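Local coordinates for IroE protein (Escherichia coli, PDB 2GZS) that hydrolyses the trilactone of enterobactin and its glucosylated forms to linear trimers, preferring the iron-free siderophores and tending to cut each ring just once, at residues I201-A206 with S221-T226; P96-R101 with Y179-S184; V29-P34 with Q134-D139; E61-L66 with P72-V77. One frame throughout, in Å; residues are numbered along the deposited sequence.

Interaction 1 of 4, residues I201-A206 with S221-T226; sequences IMEGSA and SKIHTT
With chi1 at -71°, E203 turns its CG anti to the carbonyl carbon, and a second bend at chi2 (-81°) folds the carboxylate aside, so an aliphatic part of the side chain faces helix 219-232. I223 comes from that helix with CG1 likewise anti to its carbonyl carbon (chi1 -66°) and carries its terminal methyl outward to the strand. I223 CD1 reaches E203 CG at 3.8 Å, the two side chains meeting at a slant, and it also lies 4.2 Å from I201 CG2. One methyl of the helix thus touches two alternate residues on the same face of strand 198-203. The segments of strand and helix run nearly antiparallel, their axes 10.9 Å apart, as in the first half of the beta-alpha-beta crossover that continues into strand 237-241 of this alpha/beta-hydrolase fold. F239 of that next strand packs on both E203 and I223. One turn further along the helix, T226 CG2 approaches I201 CD1 at 4.3 Å. The hydroxyl of T226 is turned back on its own helix: OG1 donates to K222 O at 2.8 Å from above the carbonyl plane, while T226 N reaches the same oxygen from the opposite face. E203 OE1 hydrogen-bonds S174 OG, and the side chain of E203 is about 9 Å from that of H247, an active-site residue.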
loop_
_atom_site.group_PDB
_atom_site.type_symbol
_atom_site.label_atom_id
_atom_site.label_comp_id
_atom_site.label_asym_id
_atom_site.label_seq_id
_atom_site.Cartn_x
_atom_site.Cartn_y
_atom_site.Cartn_z
ATOM N N ILE A 201 9.491 -5.187 3.008
ATOM C CA ILE A 201 9.188 -6.127 1.933
ATOM C C ILE A 201 8.540 -7.375 2.521
ATOM O O ILE A 201 9.026 -7.857 3.561
ATOM C CB ILE A 201 10.474 -6.512 1.164
ATOM C CG1 ILE A 201 11.130 -5.253 0.570
ATOM C CG2 ILE A 201 10.181 -7.547 0.105
ATOM C CD1 ILE A 201 12.461 -5.554 -0.117
HETATM N N MSE A 202 7.443 -7.814 1.938
HETATM C CA MSE A 202 6.618 -8.843 2.504
HETATM C C MSE A 202 6.485 -9.924 1.443
HETATM O O MSE A 202 6.038 -9.628 0.336
HETATM C CB MSE A 202 5.239 -8.309 2.894
HETATM C CG MSE A 202 5.309 -6.966 3.703
HETATM SE SE MSE A 202 3.616 -6.254 4.213
HETATM C CE MSE A 202 3.553 -7.036 5.954
ATOM N N GLU A 203 6.874 -11.160 1.773
ATOM C CA GLU A 203 6.761 -12.195 0.755
ATOM C C GLU A 203 6.227 -13.470 1.409
ATOM O O GLU A 203 6.373 -13.624 2.613
ATOM C CB GLU A 203 8.134 -12.524 0.104
ATOM C CG GLU A 203 8.643 -11.394 -0.793
ATOM C CD GLU A 203 8.025 -11.383 -2.167
ATOM O OE1 GLU A 203 7.277 -12.327 -2.570
ATOM O OE2 GLU A 203 8.281 -10.430 -2.962
ATOM N N GLY A 204 5.590 -14.335 0.654
ATOM C CA GLY A 204 5.033 -15.551 1.268
ATOM C C GLY A 204 5.366 -16.560 0.166
ATOM O O GLY A 204 6.543 -16.833 0.208
ATOM N N SER A 205 4.314 -16.776 -0.581
ATOM C CA SER A 205 4.309 -17.576 -1.798
ATOM C C SER A 205 4.982 -18.886 -1.407
ATOM O O SER A 205 4.197 -19.712 -0.945
ATOM C CB SER A 205 4.956 -16.823 -2.949
ATOM O OG SER A 205 4.193 -15.654 -3.247
ATOM N N ALA A 206 6.287 -18.945 -1.564
ATOM C CA ALA A 206 7.127 -20.049 -1.109
ATOM C C ALA A 206 6.941 -20.276 0.384
ATOM O O ALA A 206 7.470 -19.588 1.253
ATOM C CB ALA A 206 8.580 -19.771 -1.448
ATOM N N SER A 221 17.374 -14.729 -1.339
ATOM C CA SER A 221 18.714 -14.252 -1.565
ATOM C C SER A 221 18.718 -12.785 -1.978
ATOM O O SER A 221 19.450 -11.992 -1.391
ATOM C CB SER A 221 19.356 -15.116 -2.664
ATOM O OG SER A 221 20.657 -14.651 -2.922
ATOM N N LYS A 222 17.880 -12.453 -2.931
ATOM C CA LYS A 222 17.732 -11.095 -3.419
ATOM C C LYS A 222 17.335 -10.157 -2.294
ATOM O O LYS A 222 17.865 -9.032 -2.196
ATOM C CB LYS A 222 16.670 -11.074 -4.547
ATOM C CG LYS A 222 17.310 -11.503 -5.861
ATOM C CD LYS A 222 16.278 -11.333 -6.967
ATOM C CE LYS A 222 16.470 -12.345 -8.080
ATOM N NZ LYS A 222 15.168 -12.514 -8.804
ATOM N N ILE A 223 16.404 -10.642 -1.456
ATOM C CA ILE A 223 15.966 -9.745 -0.388
ATOM C C ILE A 223 17.038 -9.569 0.635
ATOM O O ILE A 223 17.265 -8.451 1.144
ATOM C CB ILE A 223 14.709 -10.342 0.281
ATOM C CG1 ILE A 223 13.509 -10.381 -0.664
ATOM C CG2 ILE A 223 14.395 -9.571 1.556
ATOM C CD1 ILE A 223 12.355 -11.178 -0.086
ATOM N N HIS A 224 17.799 -10.621 0.977
ATOM C CA HIS A 224 18.813 -10.372 1.994
ATOM C C HIS A 224 19.871 -9.416 1.470
ATOM O O HIS A 224 20.318 -8.553 2.243
ATOM C CB HIS A 224 19.434 -11.683 2.519
ATOM C CG HIS A 224 18.358 -12.377 3.334
ATOM N ND1 HIS A 224 17.685 -11.737 4.351
ATOM C CD2 HIS A 224 17.808 -13.605 3.270
ATOM C CE1 HIS A 224 16.785 -12.532 4.894
ATOM N NE2 HIS A 224 16.854 -13.680 4.256
ATOM N N THR A 225 20.252 -9.547 0.190
ATOM C CA THR A 225 21.236 -8.566 -0.265
ATOM C C THR A 225 20.629 -7.160 -0.236
ATOM O O THR A 225 21.313 -6.190 0.130
ATOM C CB THR A 225 21.632 -8.871 -1.716
ATOM O OG1 THR A 225 22.348 -10.123 -1.685
ATOM C CG2 THR A 225 22.523 -7.808 -2.341
ATOM N N THR A 226 19.358 -7.097 -0.645
ATOM C CA THR A 226 18.673 -5.808 -0.705
ATOM C C THR A 226 18.707 -5.152 0.673
ATOM O O THR A 226 19.099 -3.992 0.790
ATOM C CB THR A 226 17.233 -5.950 -1.189
ATOM O OG1 THR A 226 17.241 -6.293 -2.580
ATOM C CG2 THR A 226 16.490 -4.607 -1.103
#

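Interaction 2 of 4, residues P96-R101 with Y179-S184; sequences PAAESR and YDALLS
L182 against P96 is one pair of this contact, A98 against A181 the other. L182 CB does not aim straight at the 96-101 loop, but the side chain bends so that its end comes closer: CD2 rests 4.2 Å from P96 CG, a methyl against the corner of the proline ring. Both leucine torsions are near eclipsed (chi1 -125°, chi2 15°), an unusual rotamer. L182 is also touched by L153 of helix 150-161, the helix that meets P96 through D157. Beside this pair, A98 and A181 point their methyls at each other, CB to CB 4.1 Å, and the small side chains let the backbones come close, A98 CA to A181 CA 6.8 Å. A98 is offered by a short 3-10 segment, in which E99 N bonds back to P96 O at 3.2 Å. E99 ties the same loop down with its carboxylate, OE1 accepting from G178 N and OE2 from R177 N, just ahead of helix 179-187. The side chain of P96 is about 10 Å from the nearby bound diisopropyl phosphonate. The contact belongs to an excursion between helices 87-93 and 117-132 of an alpha/beta-hydrolase fold, packed on the helix that follows strand 167-171.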
loop_
_atom_site.group_PDB
_atom_site.type_symbol
_atom_site.label_atom_id
_atom_site.label_comp_id
_atom_site.label_asym_id
_atom_site.label_seq_id
_atom_site.Cartn_x
_atom_site.Cartn_y
_atom_site.Cartn_z
ATOM N N PRO A 96 5.075 0.594 -13.217
ATOM C CA PRO A 96 6.031 1.554 -13.805
ATOM C C PRO A 96 6.331 1.086 -15.235
ATOM O O PRO A 96 5.970 -0.058 -15.624
ATOM C CB PRO A 96 7.289 1.384 -12.928
ATOM C CG PRO A 96 7.250 -0.075 -12.621
ATOM C CD PRO A 96 5.784 -0.454 -12.428
ATOM N N ALA A 97 7.021 1.875 -16.021
ATOM C CA ALA A 97 7.446 1.504 -17.368
ATOM C C ALA A 97 8.039 0.120 -17.564
ATOM O O ALA A 97 7.620 -0.556 -18.510
ATOM C CB ALA A 97 8.549 2.502 -17.765
ATOM N N ALA A 98 8.974 -0.231 -16.714
ATOM C CA ALA A 98 9.810 -1.427 -16.728
ATOM C C ALA A 98 8.976 -2.695 -16.774
ATOM O O ALA A 98 9.396 -3.709 -17.343
ATOM C CB ALA A 98 10.698 -1.406 -15.488
ATOM N N GLU A 99 7.763 -2.662 -16.199
ATOM C CA GLU A 99 6.982 -3.898 -16.189
ATOM C C GLU A 99 6.709 -4.427 -17.589
ATOM O O GLU A 99 6.459 -5.635 -17.699
ATOM C CB GLU A 99 5.673 -3.657 -15.411
ATOM C CG GLU A 99 4.769 -4.866 -15.204
ATOM C CD GLU A 99 5.378 -5.947 -14.349
ATOM O OE1 GLU A 99 6.441 -5.786 -13.710
ATOM O OE2 GLU A 99 4.860 -7.112 -14.283
ATOM N N SER A 100 6.727 -3.669 -18.682
ATOM C CA SER A 100 6.434 -4.176 -20.019
ATOM C C SER A 100 7.674 -4.304 -20.902
ATOM O O SER A 100 7.600 -4.376 -22.137
ATOM C CB SER A 100 5.447 -3.262 -20.756
ATOM O OG SER A 100 6.049 -2.002 -21.031
ATOM N N ARG A 101 8.837 -4.316 -20.292
ATOM C CA ARG A 101 10.069 -4.477 -21.082
ATOM C C ARG A 101 10.153 -5.851 -21.735
ATOM O O ARG A 101 9.931 -6.848 -21.027
ATOM C CB ARG A 101 11.260 -4.213 -20.160
ATOM C CG ARG A 101 11.092 -2.850 -19.473
ATOM C CD ARG A 101 12.145 -1.851 -19.916
ATOM N NE ARG A 101 11.581 -0.658 -20.529
ATOM C CZ ARG A 101 10.675 -0.566 -21.494
ATOM N NH1 ARG A 101 10.136 -1.639 -22.047
ATOM N NH2 ARG A 101 10.289 0.634 -21.930
ATOM N N TYR A 179 10.112 -6.876 -11.283
ATOM C CA TYR A 179 10.603 -6.913 -9.902
ATOM C C TYR A 179 12.087 -6.644 -9.812
ATOM O O TYR A 179 12.564 -5.818 -9.058
ATOM C CB TYR A 179 10.305 -8.296 -9.299
ATOM C CG TYR A 179 10.933 -8.783 -8.035
ATOM C CD1 TYR A 179 10.661 -8.057 -6.874
ATOM C CD2 TYR A 179 11.752 -9.912 -7.923
ATOM C CE1 TYR A 179 11.203 -8.441 -5.663
ATOM C CE2 TYR A 179 12.293 -10.313 -6.707
ATOM C CZ TYR A 179 12.007 -9.559 -5.574
ATOM O OH TYR A 179 12.488 -9.880 -4.320
ATOM N N ASP A 180 12.908 -7.390 -10.568
ATOM C CA ASP A 180 14.344 -7.223 -10.473
ATOM C C ASP A 180 14.750 -5.835 -10.949
ATOM O O ASP A 180 15.718 -5.333 -10.338
ATOM C CB ASP A 180 15.113 -8.283 -11.290
ATOM C CG ASP A 180 14.951 -9.693 -10.692
ATOM O OD1 ASP A 180 15.723 -9.993 -9.762
ATOM O OD2 ASP A 180 14.103 -10.477 -11.151
ATOM N N ALA A 181 14.058 -5.340 -11.979
ATOM C CA ALA A 181 14.464 -3.973 -12.424
ATOM C C ALA A 181 14.219 -2.929 -11.341
ATOM O O ALA A 181 14.973 -1.972 -11.088
ATOM C CB ALA A 181 13.700 -3.530 -13.656
ATOM N N LEU A 182 13.089 -3.096 -10.635
ATOM C CA LEU A 182 12.787 -2.220 -9.492
ATOM C C LEU A 182 13.727 -2.444 -8.344
ATOM O O LEU A 182 14.179 -1.444 -7.724
ATOM C CB LEU A 182 11.356 -2.516 -8.978
ATOM C CG LEU A 182 10.270 -1.490 -8.834
ATOM C CD1 LEU A 182 10.539 -0.188 -9.554
ATOM C CD2 LEU A 182 8.933 -2.102 -9.306
ATOM N N LEU A 183 14.047 -3.691 -7.996
ATOM C CA LEU A 183 15.067 -3.850 -6.945
ATOM C C LEU A 183 16.426 -3.220 -7.246
ATOM O O LEU A 183 17.137 -2.726 -6.380
ATOM C CB LEU A 183 15.366 -5.340 -6.666
ATOM C CG LEU A 183 14.383 -5.993 -5.696
ATOM C CD1 LEU A 183 14.799 -7.430 -5.405
ATOM C CD2 LEU A 183 14.247 -5.164 -4.425
ATOM N N SER A 184 16.809 -3.298 -8.506
ATOM C CA SER A 184 18.029 -2.695 -9.034
ATOM C C SER A 184 17.993 -1.185 -8.802
ATOM O O SER A 184 18.978 -0.566 -8.375
ATOM C CB SER A 184 18.145 -3.017 -10.526
ATOM O OG SER A 184 19.449 -2.597 -10.943
#

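Interaction 3 of 4, residues V29-P34 with Q134-D139; sequences VWTAVP and QGLNID
V33 and L136 point their methyls at each other tip to tip, across the boundary between the central sheet of the alpha/beta-hydrolase fold and the turn that leads out of helix 117-132. V33 lies on strand 26-34; L136 lies in the loop ahead of the short strand 138-139. Valine CG2 stands beside its backbone N, anti to the carbonyl carbon, and from there meets both branches of the leucine: V33 CG2 is 4.0 Å from L136 CD1 and equally 4.0 Å from L136 CD2. The other valine branch takes a smaller share, V33 CG1 lying 4.2 Å from L136 CD2. For its part L136 swings CG beside the backbone N (chi1 -63°), which carries its forked end over to the strand although the CA atoms of V33 and L136 remain 8.7 Å apart. The contact is purely apolar. V29, T31 and V33 alternate onto one face of the strand; V132 at the end of helix 117-132 packs on V29 and T31, and L136 takes over next to V33 where the helix has ended. The leucine spans the two strand positions, for its CD1 also comes within 4.5 Å of T31 CG2.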
loop_
_atom_site.group_PDB
_atom_site.type_symbol
_atom_site.label_atom_id
_atom_site.label_comp_id
_atom_site.label_asym_id
_atom_site.label_seq_id
_atom_site.Cartn_x
_atom_site.Cartn_y
_atom_site.Cartn_z
ATOM N N VAL A 29 -13.108 5.457 -2.892
ATOM C CA VAL A 29 -12.121 5.521 -1.822
ATOM C C VAL A 29 -12.894 5.500 -0.494
ATOM O O VAL A 29 -13.754 6.371 -0.263
ATOM C CB VAL A 29 -11.245 6.773 -1.919
ATOM C CG1 VAL A 29 -10.275 6.864 -0.730
ATOM C CG2 VAL A 29 -10.546 6.723 -3.286
ATOM N N TRP A 30 -12.576 4.508 0.322
ATOM C CA TRP A 30 -13.211 4.415 1.638
ATOM C C TRP A 30 -12.213 4.904 2.683
ATOM O O TRP A 30 -11.020 4.550 2.699
ATOM C CB TRP A 30 -13.614 3.004 2.012
ATOM C CG TRP A 30 -14.692 2.408 1.194
ATOM C CD1 TRP A 30 -16.028 2.423 1.526
ATOM C CD2 TRP A 30 -14.601 1.705 -0.059
ATOM N NE1 TRP A 30 -16.753 1.771 0.545
ATOM C CE2 TRP A 30 -15.884 1.328 -0.436
ATOM C CE3 TRP A 30 -13.480 1.390 -0.875
ATOM C CZ2 TRP A 30 -16.136 0.628 -1.597
ATOM C CZ3 TRP A 30 -13.747 0.685 -2.055
ATOM C CH2 TRP A 30 -15.049 0.324 -2.409
ATOM N N THR A 31 -12.691 5.762 3.581
ATOM C CA THR A 31 -11.907 6.210 4.716
ATOM C C THR A 31 -12.511 5.652 6.005
ATOM O O THR A 31 -13.702 5.916 6.271
ATOM C CB THR A 31 -11.801 7.740 4.773
ATOM O OG1 THR A 31 -11.214 8.204 3.539
ATOM C CG2 THR A 31 -10.828 8.190 5.852
ATOM N N ALA A 32 -11.781 4.871 6.771
ATOM C CA ALA A 32 -12.197 4.276 8.018
ATOM C C ALA A 32 -11.472 5.013 9.128
ATOM O O ALA A 32 -10.258 4.982 9.219
ATOM C CB ALA A 32 -11.916 2.759 8.078
ATOM N N VAL A 33 -12.242 5.707 10.011
ATOM C CA VAL A 33 -11.663 6.510 11.086
ATOM C C VAL A 33 -11.962 5.813 12.420
ATOM O O VAL A 33 -13.138 5.440 12.608
ATOM C CB VAL A 33 -12.265 7.924 11.123
ATOM C CG1 VAL A 33 -11.704 8.719 12.269
ATOM C CG2 VAL A 33 -12.011 8.702 9.809
ATOM N N PRO A 34 -11.000 5.630 13.286
ATOM C CA PRO A 34 -11.274 4.970 14.577
ATOM C C PRO A 34 -12.311 5.767 15.391
ATOM O O PRO A 34 -12.361 6.985 15.311
ATOM C CB PRO A 34 -9.936 4.991 15.268
ATOM C CG PRO A 34 -8.911 5.084 14.139
ATOM C CD PRO A 34 -9.568 6.013 13.149
ATOM N N GLN A 134 -8.507 15.876 5.230
ATOM C CA GLN A 134 -9.105 17.107 5.754
ATOM C C GLN A 134 -10.002 16.776 6.917
ATOM O O GLN A 134 -10.798 15.864 7.002
ATOM C CB GLN A 134 -9.886 17.797 4.617
ATOM C CG GLN A 134 -8.984 18.401 3.563
ATOM C CD GLN A 134 -9.822 18.928 2.405
ATOM O OE1 GLN A 134 -11.031 19.069 2.546
ATOM N NE2 GLN A 134 -9.162 19.204 1.292
ATOM N N GLY A 135 -9.869 17.616 7.947
ATOM C CA GLY A 135 -10.768 17.365 9.074
ATOM C C GLY A 135 -10.296 16.266 10.008
ATOM O O GLY A 135 -11.017 15.940 10.988
ATOM N N LEU A 136 -9.114 15.694 9.775
ATOM C CA LEU A 136 -8.619 14.659 10.696
ATOM C C LEU A 136 -7.274 15.050 11.282
ATOM O O LEU A 136 -6.412 15.694 10.684
ATOM C CB LEU A 136 -8.443 13.299 9.982
ATOM C CG LEU A 136 -9.708 12.665 9.424
ATOM C CD1 LEU A 136 -9.362 11.404 8.635
ATOM C CD2 LEU A 136 -10.687 12.373 10.547
ATOM N N ASN A 137 -7.067 14.644 12.548
ATOM C CA ASN A 137 -5.759 14.805 13.140
ATOM C C ASN A 137 -4.897 13.576 12.749
ATOM O O ASN A 137 -5.080 12.537 13.374
ATOM C CB ASN A 137 -5.781 14.926 14.665
ATOM C CG ASN A 137 -4.434 15.227 15.263
ATOM O OD1 ASN A 137 -3.461 15.682 14.642
ATOM N ND2 ASN A 137 -4.328 14.980 16.576
ATOM N N ILE A 138 -4.049 13.824 11.762
ATOM C CA ILE A 138 -3.215 12.743 11.212
ATOM C C ILE A 138 -1.772 12.958 11.620
ATOM O O ILE A 138 -1.293 14.097 11.512
ATOM C CB ILE A 138 -3.325 12.760 9.679
ATOM C CG1 ILE A 138 -4.730 12.476 9.179
ATOM C CG2 ILE A 138 -2.284 11.759 9.129
ATOM C CD1 ILE A 138 -5.271 11.151 9.676
ATOM N N ASP A 139 -1.128 11.903 12.100
ATOM C CA ASP A 139 0.290 11.960 12.387
ATOM C C ASP A 139 1.071 11.752 11.083
ATOM O O ASP A 139 1.180 10.584 10.643
ATOM C CB ASP A 139 0.713 10.893 13.374
ATOM C CG ASP A 139 2.153 11.076 13.808
ATOM O OD1 ASP A 139 2.932 11.773 13.142
ATOM O OD2 ASP A 139 2.520 10.516 14.854
#

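Interaction 4 of 4, residues E61-L66 with P72-V77; sequences ELLKQL and PVIVAV
L66 CD1 lodges in the corner between P72 and I74, 4.0 Å from P72 CD and 4.3 Å from I74 CD1. The directions to these two partners are close to perpendicular, so the methyl has the proline ring on one flank and the tip of the isoleucine on another. L66 and P72 themselves cross at about a right angle, and the leucine stem adds to the fit, with CB 4.2 Å from P72 CD. The next bump goes the other way: I74 CD1 sits in the shallow dip between the ends of L63 and L66, one turn apart on the helix, and touches L63 CD2 at 4.2 Å. L63 CD2 and L66 CD1 are themselves 4.3 Å apart, so the three methyls form a nearly equilateral triangle. Here helix 60-66 turns through residues 67-72 into strand 73-79, closing a beta-alpha-beta crossover that began at strand 43-48, the parallel neighbour in the sheet of this alpha/beta hydrolase. L66 can plug its corner because chi1 (-64°) places CG beside the backbone N while the rest of the chain runs out extended toward the sheet. L63 reaches in differently: its CB does not point straight at the strand, and the end of the side chain comes nearer to I74. The filling continues past both segments, with L259 of helix 247-262 packing on I74 as well as on L62, and M48 of strand 43-48 lying against I74.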
loop_
_atom_site.group_PDB
_atom_site.type_symbol
_atom_site.label_atom_id
_atom_site.label_comp_id
_atom_site.label_asym_id
_atom_site.label_seq_id
_atom_site.Cartn_x
_atom_site.Cartn_y
_atom_site.Cartn_z
ATOM N N GLU A 61 -12.927 -8.336 14.025
ATOM C CA GLU A 61 -11.830 -8.848 14.857
ATOM C C GLU A 61 -10.550 -8.055 14.571
ATOM O O GLU A 61 -9.834 -7.735 15.486
ATOM C CB GLU A 61 -11.419 -10.326 14.690
ATOM C CG GLU A 61 -10.199 -10.753 15.475
ATOM C CD GLU A 61 -8.840 -11.133 14.936
ATOM O OE1 GLU A 61 -8.414 -10.769 13.790
ATOM O OE2 GLU A 61 -8.083 -11.848 15.710
ATOM N N LEU A 62 -10.221 -7.721 13.311
ATOM C CA LEU A 62 -9.058 -6.907 13.055
ATOM C C LEU A 62 -9.214 -5.501 13.641
ATOM O O LEU A 62 -8.288 -5.045 14.267
ATOM C CB LEU A 62 -8.803 -6.829 11.517
ATOM C CG LEU A 62 -7.594 -5.938 11.142
ATOM C CD1 LEU A 62 -6.244 -6.405 11.565
ATOM C CD2 LEU A 62 -7.616 -5.794 9.617
ATOM N N LEU A 63 -10.395 -4.909 13.439
ATOM C CA LEU A 63 -10.571 -3.556 14.005
ATOM C C LEU A 63 -10.435 -3.512 15.537
ATOM O O LEU A 63 -9.836 -2.551 15.973
ATOM C CB LEU A 63 -11.920 -3.027 13.520
ATOM C CG LEU A 63 -12.114 -2.946 11.973
ATOM C CD1 LEU A 63 -13.474 -2.301 11.647
ATOM C CD2 LEU A 63 -10.979 -2.179 11.307
ATOM N N LYS A 64 -10.953 -4.566 16.168
ATOM C CA LYS A 64 -10.791 -4.687 17.627
ATOM C C LYS A 64 -9.336 -4.737 18.000
ATOM O O LYS A 64 -8.839 -4.039 18.861
ATOM C CB LYS A 64 -11.575 -5.921 18.062
ATOM C CG LYS A 64 -11.341 -6.282 19.537
ATOM C CD LYS A 64 -12.215 -7.510 19.822
ATOM C CE LYS A 64 -11.977 -8.110 21.192
ATOM N NZ LYS A 64 -10.951 -9.196 21.201
ATOM N N GLN A 65 -8.541 -5.573 17.279
ATOM C CA GLN A 65 -7.138 -5.695 17.640
ATOM C C GLN A 65 -6.319 -4.418 17.404
ATOM O O GLN A 65 -5.441 -3.984 18.080
ATOM C CB GLN A 65 -6.516 -6.895 16.871
ATOM C CG GLN A 65 -5.084 -7.203 17.277
ATOM C CD GLN A 65 -4.990 -7.693 18.748
ATOM O OE1 GLN A 65 -5.876 -8.468 19.126
ATOM N NE2 GLN A 65 -3.989 -7.236 19.461
ATOM N N LEU A 66 -6.637 -3.751 16.242
ATOM C CA LEU A 66 -6.028 -2.447 16.011
ATOM C C LEU A 66 -6.268 -1.432 17.109
ATOM O O LEU A 66 -5.429 -0.616 17.446
ATOM C CB LEU A 66 -6.556 -1.849 14.679
ATOM C CG LEU A 66 -6.179 -2.648 13.416
ATOM C CD1 LEU A 66 -6.822 -1.953 12.209
ATOM C CD2 LEU A 66 -4.699 -2.781 13.173
ATOM N N PRO A 72 -5.161 2.906 13.321
ATOM C CA PRO A 72 -4.940 3.891 12.262
ATOM C C PRO A 72 -6.199 4.291 11.514
ATOM O O PRO A 72 -7.143 3.499 11.447
ATOM C CB PRO A 72 -4.001 3.084 11.288
ATOM C CG PRO A 72 -4.544 1.690 11.436
ATOM C CD PRO A 72 -4.884 1.513 12.889
ATOM N N VAL A 73 -6.127 5.467 10.886
ATOM C CA VAL A 73 -7.037 5.719 9.769
ATOM C C VAL A 73 -6.682 4.795 8.574
ATOM O O VAL A 73 -5.472 4.641 8.312
ATOM C CB VAL A 73 -7.007 7.184 9.353
ATOM C CG1 VAL A 73 -7.811 7.550 8.126
ATOM C CG2 VAL A 73 -7.551 8.044 10.556
ATOM N N ILE A 74 -7.710 4.236 7.977
ATOM C CA ILE A 74 -7.463 3.295 6.857
ATOM C C ILE A 74 -8.073 3.935 5.626
ATOM O O ILE A 74 -9.268 4.293 5.599
ATOM C CB ILE A 74 -8.153 1.971 7.146
ATOM C CG1 ILE A 74 -7.773 1.409 8.535
ATOM C CG2 ILE A 74 -7.863 1.020 6.014
ATOM C CD1 ILE A 74 -8.410 0.052 8.781
ATOM N N VAL A 75 -7.301 4.099 4.557
ATOM C CA VAL A 75 -7.822 4.655 3.313
ATOM C C VAL A 75 -7.722 3.550 2.275
ATOM O O VAL A 75 -6.593 3.242 1.865
ATOM C CB VAL A 75 -7.089 5.922 2.832
ATOM C CG1 VAL A 75 -7.683 6.427 1.538
ATOM C CG2 VAL A 75 -7.126 6.988 3.931
ATOM N N ALA A 76 -8.839 2.960 1.881
ATOM C CA ALA A 76 -8.805 1.870 0.907
ATOM C C ALA A 76 -9.115 2.479 -0.449
ATOM O O ALA A 76 -10.199 2.998 -0.698
ATOM C CB ALA A 76 -9.861 0.846 1.293
ATOM N N VAL A 77 -8.084 2.444 -1.328
ATOM C CA VAL A 77 -8.220 3.141 -2.629
ATOM C C VAL A 77 -8.662 2.082 -3.640
ATOM O O VAL A 77 -7.788 1.272 -4.066
ATOM C CB VAL A 77 -6.910 3.787 -3.030
ATOM C CG1 VAL A 77 -7.044 4.537 -4.353
ATOM C CG2 VAL A 77 -6.471 4.715 -1.863
#

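Overall arrangement
Along the chain, interaction 4 falls within the span bridged by interaction 3, whereas interactions 2 and 3 alternate their segments and interaction 1 comes last. Interactions 3 and 4 are neighbours, centres 11 Å apart, on strands 26-34 and 73-79, paired antiparallel in the mixed sheet; W30 O to A76 N is a probable hydrogen bond between them. Interactions 1 and 2, centres 16 Å apart and joined by the salt bridge between K222 and D180, both lie across the chain's centre from interaction 3. Interactions 1 and 3, centres 32 Å apart, pack on strands 198-203 and 26-34, each next to an outermost strand of one sheet; interaction 2 lies outside it on helix 179-187. Interactions 1 and 2 are nearer the active site.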